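Local coordinates for putative cell adhesion protein (PDB 4H40) that is a putative fimbrial cell-adhesion protein of Bacteroides fragilis, probably serving as a building block of a distinct type of pilus, at residues 37-45 with 144-152; 206-214 with 257-267. All coordinates share one frame; numbering follows the deposited sequence.

Contact 1: 37-45 with 144-152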
ATOM      1  N   THR B  37      28.917  -6.040 -12.137  1.00110.37           N
ATOM      2  CA  THR B  37      29.390  -4.961 -11.291  1.00107.32           C
ATOM      3  C   THR B  37      30.679  -4.464 -11.960  1.00108.64           C
ATOM      4  O   THR B  37      31.596  -5.280 -12.094  1.00110.33           O
ATOM      5  CB  THR B  37      29.570  -5.463  -9.855  1.00117.48           C
ATOM      6  N   PRO B  38      30.794  -3.209 -12.483  1.00101.13           N
ATOM      7  CA  PRO B  38      29.836  -2.085 -12.494  1.00 97.05           C
ATOM      8  C   PRO B  38      28.802  -2.191 -13.630  1.00 97.17           C
ATOM      9  O   PRO B  38      29.060  -2.721 -14.717  1.00 98.93           O
ATOM     10  CB  PRO B  38      30.750  -0.865 -12.646  1.00 98.42           C
ATOM     11  CG  PRO B  38      31.931  -1.362 -13.427  1.00106.01           C
ATOM     12  CD  PRO B  38      32.061  -2.838 -13.149  1.00103.88           C
ATOM     13  N   ASP B  39      27.607  -1.683 -13.329  1.00 88.17           N
ATOM     14  CA  ASP B  39      26.389  -1.641 -14.132  1.00 85.50           C
ATOM     15  C   ASP B  39      26.438  -0.459 -15.119  1.00 85.02           C
ATOM     16  O   ASP B  39      26.554   0.696 -14.703  1.00 83.47           O
ATOM     17  CB  ASP B  39      25.213  -1.496 -13.138  1.00 84.94           C
ATOM     18  CG  ASP B  39      23.802  -1.736 -13.620  1.00 96.33           C
ATOM     19  OD1 ASP B  39      23.533  -1.504 -14.817  1.00 98.79           O
ATOM     20  OD2 ASP B  39      22.931  -2.029 -12.771  1.00101.74           O
ATOM     21  N   GLY B  40      26.360  -0.757 -16.411  1.00 79.38           N
ATOM     22  CA  GLY B  40      26.356   0.273 -17.445  1.00 77.89           C
ATOM     23  C   GLY B  40      24.996   0.490 -18.077  1.00 78.33           C
ATOM     24  O   GLY B  40      24.824   1.373 -18.921  1.00 76.87           O
ATOM     25  N   GLU B  41      24.015  -0.307 -17.652  1.00 74.65           N
ATOM     26  CA  GLU B  41      22.669  -0.308 -18.221  1.00 74.55           C
ATOM     27  C   GLU B  41      21.603   0.444 -17.409  1.00 73.16           C
ATOM     28  O   GLU B  41      20.617   0.877 -17.999  1.00 73.22           O
ATOM     29  CB  GLU B  41      22.204  -1.759 -18.427  1.00 78.00           C
ATOM     30  CG  GLU B  41      22.934  -2.484 -19.547  1.00 92.90           C
ATOM     31  CD  GLU B  41      22.706  -1.941 -20.946  1.00118.64           C
ATOM     32  OE1 GLU B  41      21.541  -1.946 -21.409  1.00106.31           O
ATOM     33  OE2 GLU B  41      23.700  -1.520 -21.582  1.00118.66           O
ATOM     34  N   THR B  42      21.755   0.554 -16.082  1.00 65.34           N
ATOM     35  CA  THR B  42      20.763   1.187 -15.216  1.00 62.03           C
ATOM     36  C   THR B  42      20.560   2.675 -15.564  1.00 63.81           C
ATOM     37  O   THR B  42      19.411   3.141 -15.610  1.00 62.66           O
ATOM     38  CB  THR B  42      21.174   0.975 -13.754  1.00 69.91           C
ATOM     39  OG1 THR B  42      20.951  -0.395 -13.424  1.00 76.04           O
ATOM     40  CG2 THR B  42      20.411   1.854 -12.776  1.00 61.50           C
ATOM     41  N   LEU B  43      21.657   3.395 -15.842  1.00 59.66           N
ATOM     42  CA  LEU B  43      21.620   4.832 -16.094  1.00 58.25           C
ATOM     43  C   LEU B  43      21.712   5.228 -17.565  1.00 65.67           C
ATOM     44  O   LEU B  43      21.702   6.431 -17.852  1.00 64.44           O
ATOM     45  CB  LEU B  43      22.774   5.515 -15.332  1.00 56.67           C
ATOM     46  CG  LEU B  43      22.907   5.266 -13.843  1.00 58.23           C
ATOM     47  CD1 LEU B  43      24.062   6.041 -13.296  1.00 57.04           C
ATOM     48  CD2 LEU B  43      21.624   5.589 -13.106  1.00 58.47           C
ATOM     49  N   LYS B  44      21.806   4.259 -18.494  1.00 67.08           N
ATOM     50  CA  LYS B  44      21.981   4.580 -19.919  1.00 70.14           C
ATOM     51  C   LYS B  44      20.920   5.584 -20.433  1.00 74.66           C
ATOM     52  O   LYS B  44      21.318   6.600 -21.012  1.00 75.07           O
ATOM     53  CB  LYS B  44      22.095   3.330 -20.841  1.00 75.05           C
ATOM     54  CG  LYS B  44      20.915   2.364 -20.867  1.00 90.87           C
ATOM     55  CD  LYS B  44      20.998   1.418 -22.070  1.00100.22           C
ATOM     56  CE  LYS B  44      19.696   0.700 -22.335  1.00100.29           C
ATOM     57  NZ  LYS B  44      19.754  -0.088 -23.597  1.00110.10           N
ATOM     58  N   ASP B  45      19.619   5.364 -20.142  1.00 70.90           N
ATOM     59  CA  ASP B  45      18.544   6.262 -20.601  1.00 71.59           C
ATOM     60  C   ASP B  45      18.081   7.253 -19.529  1.00 73.51           C
ATOM     61  O   ASP B  45      16.974   7.790 -19.621  1.00 73.71           O
ATOM     62  CB  ASP B  45      17.339   5.446 -21.085  1.00 74.86           C
ATOM     63  CG  ASP B  45      17.658   4.446 -22.168  1.00 84.72           C
ATOM     64  OD1 ASP B  45      18.597   4.704 -22.963  1.00 85.83           O
ATOM     65  OD2 ASP B  45      16.955   3.421 -22.242  1.00 92.87           O
ATOM     66  N   ASP B 144      29.749   7.040  -7.461  1.00 54.98           N
ATOM     67  CA  ASP B 144      29.187   5.723  -7.187  1.00 54.88           C
ATOM     68  C   ASP B 144      29.828   4.699  -8.079  1.00 62.08           C
ATOM     69  O   ASP B 144      29.710   4.792  -9.304  1.00 62.00           O
ATOM     70  CB  ASP B 144      27.671   5.725  -7.374  1.00 54.59           C
ATOM     71  CG  ASP B 144      26.935   4.816  -6.426  1.00 59.99           C
ATOM     72  OD1 ASP B 144      27.205   3.603  -6.443  1.00 60.71           O
ATOM     73  OD2 ASP B 144      26.069   5.315  -5.685  1.00 66.39           O
ATOM     74  N   ASP B 145      30.502   3.710  -7.475  1.00 60.88           N
ATOM     75  CA  ASP B 145      31.188   2.673  -8.236  1.00 62.21           C
ATOM     76  C   ASP B 145      30.220   1.581  -8.716  1.00 66.48           C
ATOM     77  O   ASP B 145      30.621   0.707  -9.492  1.00 69.43           O
ATOM     78  CB  ASP B 145      32.328   2.082  -7.406  1.00 65.12           C
ATOM     79  CG  ASP B 145      33.611   2.913  -7.375  1.00 67.57           C
ATOM     80  OD1 ASP B 145      33.695   3.920  -8.121  1.00 63.12           O
ATOM     81  OD2 ASP B 145      34.545   2.539  -6.612  1.00 75.72           O
ATOM     82  N   ARG B 146      28.941   1.666  -8.316  1.00 59.75           N
ATOM     83  CA  ARG B 146      27.927   0.694  -8.722  1.00 59.01           C
ATOM     84  C   ARG B 146      27.570   0.856 -10.199  1.00 63.22           C
ATOM     85  O   ARG B 146      27.143  -0.116 -10.815  1.00 65.34           O
ATOM     86  CB  ARG B 146      26.663   0.796  -7.844  1.00 52.64           C
ATOM     87  CG  ARG B 146      26.844   0.181  -6.461  1.00 44.31           C
ATOM     88  CD  ARG B 146      25.687   0.494  -5.514  1.00 53.14           C
ATOM     89  NE  ARG B 146      25.737   1.868  -5.002  1.00 56.36           N
ATOM     90  CZ  ARG B 146      25.073   2.314  -3.939  1.00 62.52           C
ATOM     91  NH1 ARG B 146      24.305   1.493  -3.233  1.00 47.22           N
ATOM     92  NH2 ARG B 146      25.178   3.580  -3.570  1.00 43.81           N
ATOM     93  N   TYR B 147      27.740   2.061 -10.768  1.00 57.21           N
ATOM     94  CA  TYR B 147      27.407   2.331 -12.175  1.00 56.61           C
ATOM     95  C   TYR B 147      28.598   2.904 -12.882  1.00 61.69           C
ATOM     96  O   TYR B 147      29.369   3.642 -12.272  1.00 62.17           O
ATOM     97  CB  TYR B 147      26.194   3.270 -12.314  1.00 55.60           C
ATOM     98  CG  TYR B 147      25.118   3.006 -11.285  1.00 56.10           C
ATOM     99  CD1 TYR B 147      24.254   1.923 -11.414  1.00 57.67           C
ATOM    100  CD2 TYR B 147      25.022   3.783 -10.134  1.00 55.86           C
ATOM    101  CE1 TYR B 147      23.304   1.635 -10.436  1.00 57.29           C
ATOM    102  CE2 TYR B 147      24.080   3.501  -9.146  1.00 56.00           C
ATOM    103  CZ  TYR B 147      23.221   2.425  -9.302  1.00 66.16           C
ATOM    104  OH  TYR B 147      22.282   2.148  -8.336  1.00 71.08           O
ATOM    105  N   THR B 148      28.768   2.561 -14.162  1.00 58.84           N
ATOM    106  CA  THR B 148      29.928   2.983 -14.953  1.00 60.02           C
ATOM    107  C   THR B 148      29.944   4.494 -15.181  1.00 62.29           C
ATOM    108  O   THR B 148      31.015   5.119 -15.136  1.00 63.36           O
ATOM    109  CB  THR B 148      29.992   2.219 -16.292  1.00 72.80           C
ATOM    110  OG1 THR B 148      28.821   2.486 -17.065  1.00 75.99           O
ATOM    111  CG2 THR B 148      30.134   0.720 -16.104  1.00 73.75           C
ATOM    112  N   GLN B 149      28.756   5.079 -15.395  1.00 55.95           N
ATOM    113  CA  GLN B 149      28.572   6.500 -15.694  1.00 54.29           C
ATOM    114  C   GLN B 149      29.077   7.416 -14.557  1.00 56.16           C
ATOM    115  O   GLN B 149      29.628   8.495 -14.832  1.00 55.93           O
ATOM    116  CB  GLN B 149      27.082   6.779 -15.987  1.00 54.05           C
ATOM    117  CG  GLN B 149      26.560   6.177 -17.302  1.00 50.39           C
ATOM    118  CD  GLN B 149      26.049   4.746 -17.209  1.00 69.22           C
ATOM    119  OE1 GLN B 149      25.965   4.124 -16.133  1.00 64.71           O
ATOM    120  NE2 GLN B 149      25.650   4.203 -18.347  1.00 56.28           N
ATOM    121  N   THR B 150      28.906   6.952 -13.295  1.00 51.20           N
ATOM    122  CA  THR B 150      29.195   7.659 -12.047  1.00 50.74           C
ATOM    123  C   THR B 150      30.452   7.135 -11.318  1.00 57.15           C
ATOM    124  O   THR B 150      30.875   7.727 -10.315  1.00 56.58           O
ATOM    125  CB  THR B 150      27.968   7.574 -11.115  1.00 56.79           C
ATOM    126  OG1 THR B 150      27.730   6.214 -10.742  1.00 60.39           O
ATOM    127  CG2 THR B 150      26.730   8.147 -11.739  1.00 47.18           C
ATOM    128  N   ALA B 151      31.060   6.049 -11.832  1.00 55.61           N
ATOM    129  CA  ALA B 151      32.266   5.430 -11.266  1.00 55.28           C
ATOM    130  C   ALA B 151      33.431   6.395 -11.259  1.00 58.82           C
ATOM    131  O   ALA B 151      33.517   7.282 -12.123  1.00 60.37           O
ATOM    132  CB  ALA B 151      32.632   4.182 -12.048  1.00 57.63           C
HETATM  133  N   MSE B 152      34.320   6.216 -10.265  1.00 53.31           N
HETATM  134  CA  MSE B 152      35.526   7.000 -10.027  1.00 52.79           C
HETATM  135  C   MSE B 152      36.461   6.938 -11.228  1.00 62.19           C
HETATM  136  O   MSE B 152      36.643   5.877 -11.828  1.00 63.27           O
HETATM  137  CB  MSE B 152      36.232   6.489  -8.762  1.00 54.50           C
HETATM  138  CG  MSE B 152      37.580   7.136  -8.502  1.00 61.85           C
HETATM  139 SE   MSE B 152      38.468   6.463  -6.918  0.75 69.61          SE
HETATM  140  CE  MSE B 152      38.682   4.608  -7.442  1.00 67.52           C
TER

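Contact 2: 206-214 with 257-267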
ATOM      1  N   ILE B 206       8.888  10.499  10.618  1.00 47.04           N
ATOM      2  CA  ILE B 206       9.133   9.176  10.081  1.00 47.32           C
ATOM      3  C   ILE B 206       9.932   8.432  11.178  1.00 55.93           C
ATOM      4  O   ILE B 206      10.903   8.964  11.697  1.00 55.68           O
ATOM      5  CB  ILE B 206       9.854   9.295   8.714  1.00 48.82           C
ATOM      6  CG1 ILE B 206       9.063  10.237   7.760  1.00 47.57           C
ATOM      7  CG2 ILE B 206      10.105   7.916   8.078  1.00 48.91           C
ATOM      8  CD1 ILE B 206       9.713  10.526   6.455  1.00 51.56           C
ATOM      9  N   SER B 207       9.452   7.258  11.590  1.00 55.81           N
ATOM     10  CA  SER B 207      10.024   6.444  12.669  1.00 57.60           C
ATOM     11  C   SER B 207      10.246   5.008  12.227  1.00 58.66           C
ATOM     12  O   SER B 207       9.512   4.509  11.374  1.00 56.82           O
ATOM     13  CB  SER B 207       9.086   6.450  13.876  1.00 64.44           C
ATOM     14  OG  SER B 207       9.242   7.601  14.691  1.00 73.81           O
ATOM     15  N   GLY B 208      11.232   4.358  12.835  1.00 56.00           N
ATOM     16  CA  GLY B 208      11.581   2.970  12.559  1.00 57.30           C
ATOM     17  C   GLY B 208      12.491   2.808  11.364  1.00 61.06           C
ATOM     18  O   GLY B 208      12.380   1.835  10.613  1.00 61.50           O
ATOM     19  N   ILE B 209      13.397   3.766  11.178  1.00 56.72           N
ATOM     20  CA  ILE B 209      14.318   3.748  10.048  1.00 55.00           C
ATOM     21  C   ILE B 209      15.751   3.406  10.556  1.00 62.90           C
ATOM     22  O   ILE B 209      15.942   3.205  11.758  1.00 64.59           O
ATOM     23  CB  ILE B 209      14.222   5.073   9.243  1.00 54.08           C
ATOM     24  CG1 ILE B 209      14.046   6.304  10.179  1.00 53.82           C
ATOM     25  CG2 ILE B 209      13.095   4.968   8.259  1.00 50.64           C
ATOM     26  CD1 ILE B 209      14.525   7.617   9.633  1.00 44.86           C
ATOM     27  N   GLN B 210      16.716   3.238   9.636  1.00 61.00           N
ATOM     28  CA  GLN B 210      18.098   2.891   9.950  1.00 63.67           C
ATOM     29  C   GLN B 210      18.709   3.861  10.920  1.00 72.79           C
ATOM     30  O   GLN B 210      18.571   5.076  10.739  1.00 71.33           O
ATOM     31  CB  GLN B 210      18.942   2.879   8.668  1.00 63.99           C
ATOM     32  CG  GLN B 210      20.397   2.452   8.843  1.00 90.84           C
ATOM     33  CD  GLN B 210      20.526   0.961   8.774  1.00118.85           C
ATOM     34  OE1 GLN B 210      20.385   0.356   7.706  1.00113.15           O
ATOM     35  NE2 GLN B 210      20.770   0.337   9.917  1.00118.82           N
ATOM     36  N   GLN B 211      19.383   3.328  11.956  1.00 75.09           N
ATOM     37  CA  GLN B 211      20.162   4.156  12.867  1.00 77.23           C
ATOM     38  C   GLN B 211      21.510   4.379  12.157  1.00 85.57           C
ATOM     39  O   GLN B 211      22.077   3.397  11.669  1.00 87.18           O
ATOM     40  CB  GLN B 211      20.309   3.513  14.254  1.00 81.17           C
ATOM     41  CG  GLN B 211      20.821   4.484  15.328  1.00 79.80           C
ATOM     42  CD  GLN B 211      19.774   5.469  15.810  1.00 90.33           C
ATOM     43  OE1 GLN B 211      19.752   6.645  15.407  1.00 87.78           O
ATOM     44  NE2 GLN B 211      18.875   5.013  16.679  1.00 70.53           N
ATOM     45  N   PRO B 212      21.978   5.639  11.970  1.00 83.77           N
ATOM     46  CA  PRO B 212      23.248   5.873  11.223  1.00 84.97           C
ATOM     47  C   PRO B 212      24.474   5.067  11.704  1.00 98.47           C
ATOM     48  O   PRO B 212      24.724   4.919  12.923  1.00100.52           O
ATOM     49  CB  PRO B 212      23.488   7.369  11.393  1.00 85.78           C
ATOM     50  CG  PRO B 212      22.119   7.938  11.653  1.00 88.42           C
ATOM     51  CD  PRO B 212      21.369   6.909  12.422  1.00 84.63           C
ATOM     52  N   LEU B 213      25.235   4.525  10.710  1.00 98.87           N
ATOM     53  CA  LEU B 213      26.427   3.669  10.901  1.00102.81           C
ATOM     54  C   LEU B 213      27.469   4.275  11.858  1.00111.29           C
ATOM     55  O   LEU B 213      27.754   5.471  11.790  1.00109.59           O
ATOM     56  CB  LEU B 213      27.091   3.367   9.547  1.00101.86           C
ATOM     57  N   ASP B 214      28.028   3.433  12.745  1.00113.83           N
ATOM     58  CA  ASP B 214      29.030   3.802  13.753  1.00117.83           C
ATOM     59  C   ASP B 214      30.395   4.165  13.110  1.00124.26           C
ATOM     60  O   ASP B 214      30.731   3.661  12.033  1.00123.13           O
ATOM     61  CB  ASP B 214      29.195   2.644  14.760  1.00123.45           C
ATOM     62  CG  ASP B 214      30.113   2.889  15.956  1.00141.31           C
ATOM     63  OD1 ASP B 214      30.406   4.072  16.258  1.00142.18           O
ATOM     64  OD2 ASP B 214      30.499   1.900  16.617  1.00151.03           O
ATOM     65  N   VAL B 257      16.439   9.593   3.559  1.00 42.16           N
ATOM     66  CA  VAL B 257      16.465   8.511   4.532  1.00 44.89           C
ATOM     67  C   VAL B 257      17.571   7.564   4.086  1.00 51.19           C
ATOM     68  O   VAL B 257      17.792   7.384   2.889  1.00 51.30           O
ATOM     69  CB  VAL B 257      15.102   7.791   4.821  1.00 48.38           C
ATOM     70  CG1 VAL B 257      14.098   8.748   5.449  1.00 47.21           C
ATOM     71  CG2 VAL B 257      14.511   7.159   3.580  1.00 47.77           C
ATOM     72  N   LEU B 258      18.299   7.015   5.033  1.00 49.15           N
ATOM     73  CA  LEU B 258      19.380   6.104   4.706  1.00 50.70           C
ATOM     74  C   LEU B 258      18.821   4.793   4.174  1.00 55.89           C
ATOM     75  O   LEU B 258      17.767   4.386   4.674  1.00 55.27           O
ATOM     76  CB  LEU B 258      20.230   5.817   5.957  1.00 52.21           C
ATOM     77  CG  LEU B 258      20.991   6.962   6.591  1.00 55.39           C
ATOM     78  CD1 LEU B 258      21.610   6.487   7.899  1.00 56.50           C
ATOM     79  CD2 LEU B 258      22.075   7.480   5.669  1.00 57.06           C
ATOM     80  N   PRO B 259      19.515   4.081   3.227  1.00 52.54           N
ATOM     81  CA  PRO B 259      19.004   2.777   2.781  1.00 52.93           C
ATOM     82  C   PRO B 259      18.738   1.876   3.984  1.00 61.65           C
ATOM     83  O   PRO B 259      19.592   1.754   4.875  1.00 63.28           O
ATOM     84  CB  PRO B 259      20.123   2.249   1.886  1.00 54.64           C
ATOM     85  CG  PRO B 259      20.772   3.489   1.359  1.00 57.51           C
ATOM     86  CD  PRO B 259      20.775   4.420   2.530  1.00 52.97           C
ATOM     87  N   THR B 260      17.492   1.371   4.074  1.00 59.73           N
ATOM     88  CA  THR B 260      17.057   0.533   5.182  1.00 61.45           C
ATOM     89  C   THR B 260      16.099  -0.551   4.736  1.00 64.26           C
ATOM     90  O   THR B 260      15.224  -0.324   3.907  1.00 61.25           O
ATOM     91  CB  THR B 260      16.468   1.364   6.348  1.00 73.10           C
ATOM     92  OG1 THR B 260      16.321   0.513   7.490  1.00 83.04           O
ATOM     93  CG2 THR B 260      15.152   2.026   6.026  1.00 64.09           C
ATOM     94  N   ASP B 261      16.296  -1.740   5.326  1.00 64.18           N
ATOM     95  CA  ASP B 261      15.491  -2.949   5.157  1.00 65.50           C
ATOM     96  C   ASP B 261      14.476  -3.042   6.305  1.00 69.08           C
ATOM     97  O   ASP B 261      14.845  -3.342   7.447  1.00 70.05           O
ATOM     98  CB  ASP B 261      16.397  -4.213   5.118  1.00 69.87           C
ATOM     99  CG  ASP B 261      15.654  -5.541   5.074  1.00 81.39           C
ATOM    100  OD1 ASP B 261      14.487  -5.562   4.596  1.00 78.27           O
ATOM    101  OD2 ASP B 261      16.237  -6.564   5.509  1.00 96.43           O
ATOM    102  N   ALA B 262      13.206  -2.802   5.988  1.00 64.93           N
ATOM    103  CA  ALA B 262      12.100  -2.860   6.943  1.00 66.12           C
ATOM    104  C   ALA B 262      10.955  -3.704   6.373  1.00 72.36           C
ATOM    105  O   ALA B 262       9.777  -3.455   6.646  1.00 73.65           O
ATOM    106  CB  ALA B 262      11.626  -1.452   7.275  1.00 64.97           C
ATOM    107  N   ARG B 263      11.320  -4.712   5.573  1.00 68.75           N
ATOM    108  CA  ARG B 263      10.423  -5.681   4.917  1.00 68.45           C
ATOM    109  C   ARG B 263       9.653  -6.520   5.936  1.00 71.46           C
ATOM    110  O   ARG B 263       8.501  -6.908   5.696  1.00 67.57           O
ATOM    111  CB  ARG B 263      11.235  -6.599   4.005  1.00 68.58           C
ATOM    112  CG  ARG B 263      11.693  -5.926   2.705  1.00 74.44           C
ATOM    113  CD  ARG B 263      12.565  -6.868   1.901  1.00 81.71           C
ATOM    114  NE  ARG B 263      13.832  -7.135   2.576  1.00 81.92           N
ATOM    115  CZ  ARG B 263      14.675  -8.105   2.244  1.00 98.28           C
ATOM    116  NH1 ARG B 263      14.395  -8.923   1.235  1.00 93.30           N
ATOM    117  NH2 ARG B 263      15.806  -8.268   2.920  1.00 82.04           N
ATOM    118  N   SER B 264      10.315  -6.786   7.088  1.00 72.20           N
ATOM    119  CA  SER B 264       9.778  -7.558   8.215  1.00 75.45           C
ATOM    120  C   SER B 264       9.311  -6.641   9.353  1.00 78.94           C
ATOM    121  O   SER B 264       8.735  -7.131  10.318  1.00 80.18           O
ATOM    122  CB  SER B 264      10.819  -8.538   8.756  1.00 83.00           C
ATOM    123  OG  SER B 264      11.850  -8.866   7.839  1.00 97.20           O
ATOM    124  N   HIS B 265       9.558  -5.317   9.249  1.00 73.77           N
ATOM    125  CA  HIS B 265       9.217  -4.361  10.296  1.00 73.14           C
ATOM    126  C   HIS B 265       8.319  -3.261   9.741  1.00 71.09           C
ATOM    127  O   HIS B 265       7.992  -3.270   8.563  1.00 70.03           O
ATOM    128  CB  HIS B 265      10.519  -3.800  10.927  1.00 74.85           C
ATOM    129  CG  HIS B 265      11.302  -4.859  11.636  1.00 83.08           C
ATOM    130  ND1 HIS B 265      12.256  -5.614  10.979  1.00 86.19           N
ATOM    131  CD2 HIS B 265      11.174  -5.330  12.904  1.00 88.62           C
ATOM    132  CE1 HIS B 265      12.684  -6.502  11.873  1.00 89.32           C
ATOM    133  NE2 HIS B 265      12.066  -6.361  13.047  1.00 91.01           N
ATOM    134  N   SER B 266       7.833  -2.378  10.608  1.00 64.22           N
ATOM    135  CA  SER B 266       7.006  -1.249  10.206  1.00 60.23           C
ATOM    136  C   SER B 266       7.760   0.074  10.311  1.00 60.93           C
ATOM    137  O   SER B 266       8.577   0.265  11.212  1.00 58.76           O
ATOM    138  CB  SER B 266       5.741  -1.160  11.052  1.00 61.59           C
ATOM    139  OG  SER B 266       5.001  -2.352  10.931  1.00 70.22           O
ATOM    140  N   ILE B 267       7.465   0.984   9.375  1.00 56.69           N
ATOM    141  CA  ILE B 267       7.917   2.369   9.354  1.00 54.67           C
ATOM    142  C   ILE B 267       6.648   3.194   9.605  1.00 55.87           C
ATOM    143  O   ILE B 267       5.737   3.127   8.779  1.00 55.48           O
ATOM    144  CB  ILE B 267       8.663   2.756   8.028  1.00 56.39           C
ATOM    145  CG1 ILE B 267      10.054   2.085   7.962  1.00 58.55           C
ATOM    146  CG2 ILE B 267       8.799   4.291   7.899  1.00 54.78           C
ATOM    147  CD1 ILE B 267      10.659   2.021   6.581  1.00 65.56           C
TER
HETATM  148  O   HOH W   1      11.429  -0.900  12.206  1.00 75.68           O
HETATM  149  O   HOH W   2      16.674   4.710   7.087  1.00 77.05           O

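Contact 1: 37-45 with 144-152
Asp39 and Tyr147 form a single beta bridge, with their CA atoms 4.5 Å apart. It joins the loop between strands 23-24 and 56-62 to the loop between strands 141-142 and 153-157. Asp39 N donates a nearly straight hydrogen bond to Arg146 O at 3.0 Å. Asp39 O accepts one from Thr148 N at 2.9 Å, so both polar backbone atoms of Asp39 are used in the bridge.

The Asp39 side chain turns back on its own loop. With CG anti to the backbone N (chi1 -166°), OD1 takes the N-H groups of Glu41 and Thr42, an Asx turn and an Asx motif. Asp39 OD2 accepts from Thr42 OG1 at 2.6 Å, met from above the carboxylate plane. These bonds tie Thr42 to the bridge residue, and Thr42 and Leu43 both face Tyr147. Thr42 CG2 approaches Tyr147 CE1 obliquely, at 3.7 Å. Leu43 crosses the tyrosine at about a right angle and sets CD1 3.6 Å from Tyr147 CB. The same methyl also meets Thr150 CG2. Arg146 CB lies over the centre of one face of the tyrosine ring.

Gln149 bends at chi2 (87°), which carries its amide to Gly40. Gln149 NE2 donates to Gly40 O at 3.0 Å, with the acceptor in the amide plane but the donor above the carbonyl plane. Its OE1 packs beside Leu43 CB. Beside the bridge, Pro38, which follows a cis peptide bond, places CG 3.8 Å from Thr148 CG2.

Leu43 also rests on Tyr24 and Ile178, while Asp145 forms a salt bridge with Arg118. Arg146 NE and NH2 hold Asp144 OD1 and OD2 side-on, and Gln180 also binds OD2. The loops are thus joined by backbone bonds, one amide and apolar contacts, not by a charge pair.

Contact 2: 206-214 with 257-267
Ile267 packs against the bend at Ser207 and Gly208. Its CG1 stands trans to the carbonyl carbon and its CG2 trans to the backbone N (chi1 -71°). This sends Ile267 CG2 to Ile206 CG2 at 3.9 Å and Ile267 CD1 to Ile209 CG2 at 4.2 Å. The Ile209 side chain lies nearly perpendicular to it. Gly208, with a positive phi of 84°, has no side chain to hold the chains apart, and Ile267 CG1 lies 3.5 Å from Gly208 O. Ser207 O also receives a CA-H...O contact from Ile267.

Strand 197-207 pairs here with its antiparallel neighbour 266-275, in a four-stranded antiparallel sheet of this member of the Fimbrillin-like family (transthyretin clan). The corner at 263-265 separates that neighbour from strand 260-262, which lies in another sheet. Water 1 joins the two chains at the bend, donating to Ser266 O and, weakly, to Gly208 O.

Further on, Gln210 CB sits 3.7 Å from Thr260 CB, and the two side chains run antiparallel, side by side. Thr260 OG1 is hydrogen-bonded to Lys230 O outside the pair. Water 2 bridges the backbones, accepting from Gln210 N at 2.9 Å and donating to Leu258 O. Leu258 extends CD1 across Pro212, 3.8 Å from Pro212 CA and close to the ring atom CG. Ile209 CD1 lies 4.4 Å from Val257 CG1.

In the fold
Contact 1 lies at the surface, where two loops meet; contact 2 is mostly buried and brings strand ends together with the loops that leave them. Their centres are about 25 Å apart and their nearest atoms about 6 Å, so they do not touch. Both nevertheless rest on strand 177-190: Leu43 and Thr150 of contact 1 pack on Ile178, and Ile206 and Val257 of contact 2 pack on Met184. The chemistry follows the setting. Direct hydrogen bonds join the irregular loops of contact 1, whereas branched aliphatic side chains and two bridging waters fill contact 2, whose backbone atoms also bond to neighbouring strands and loops.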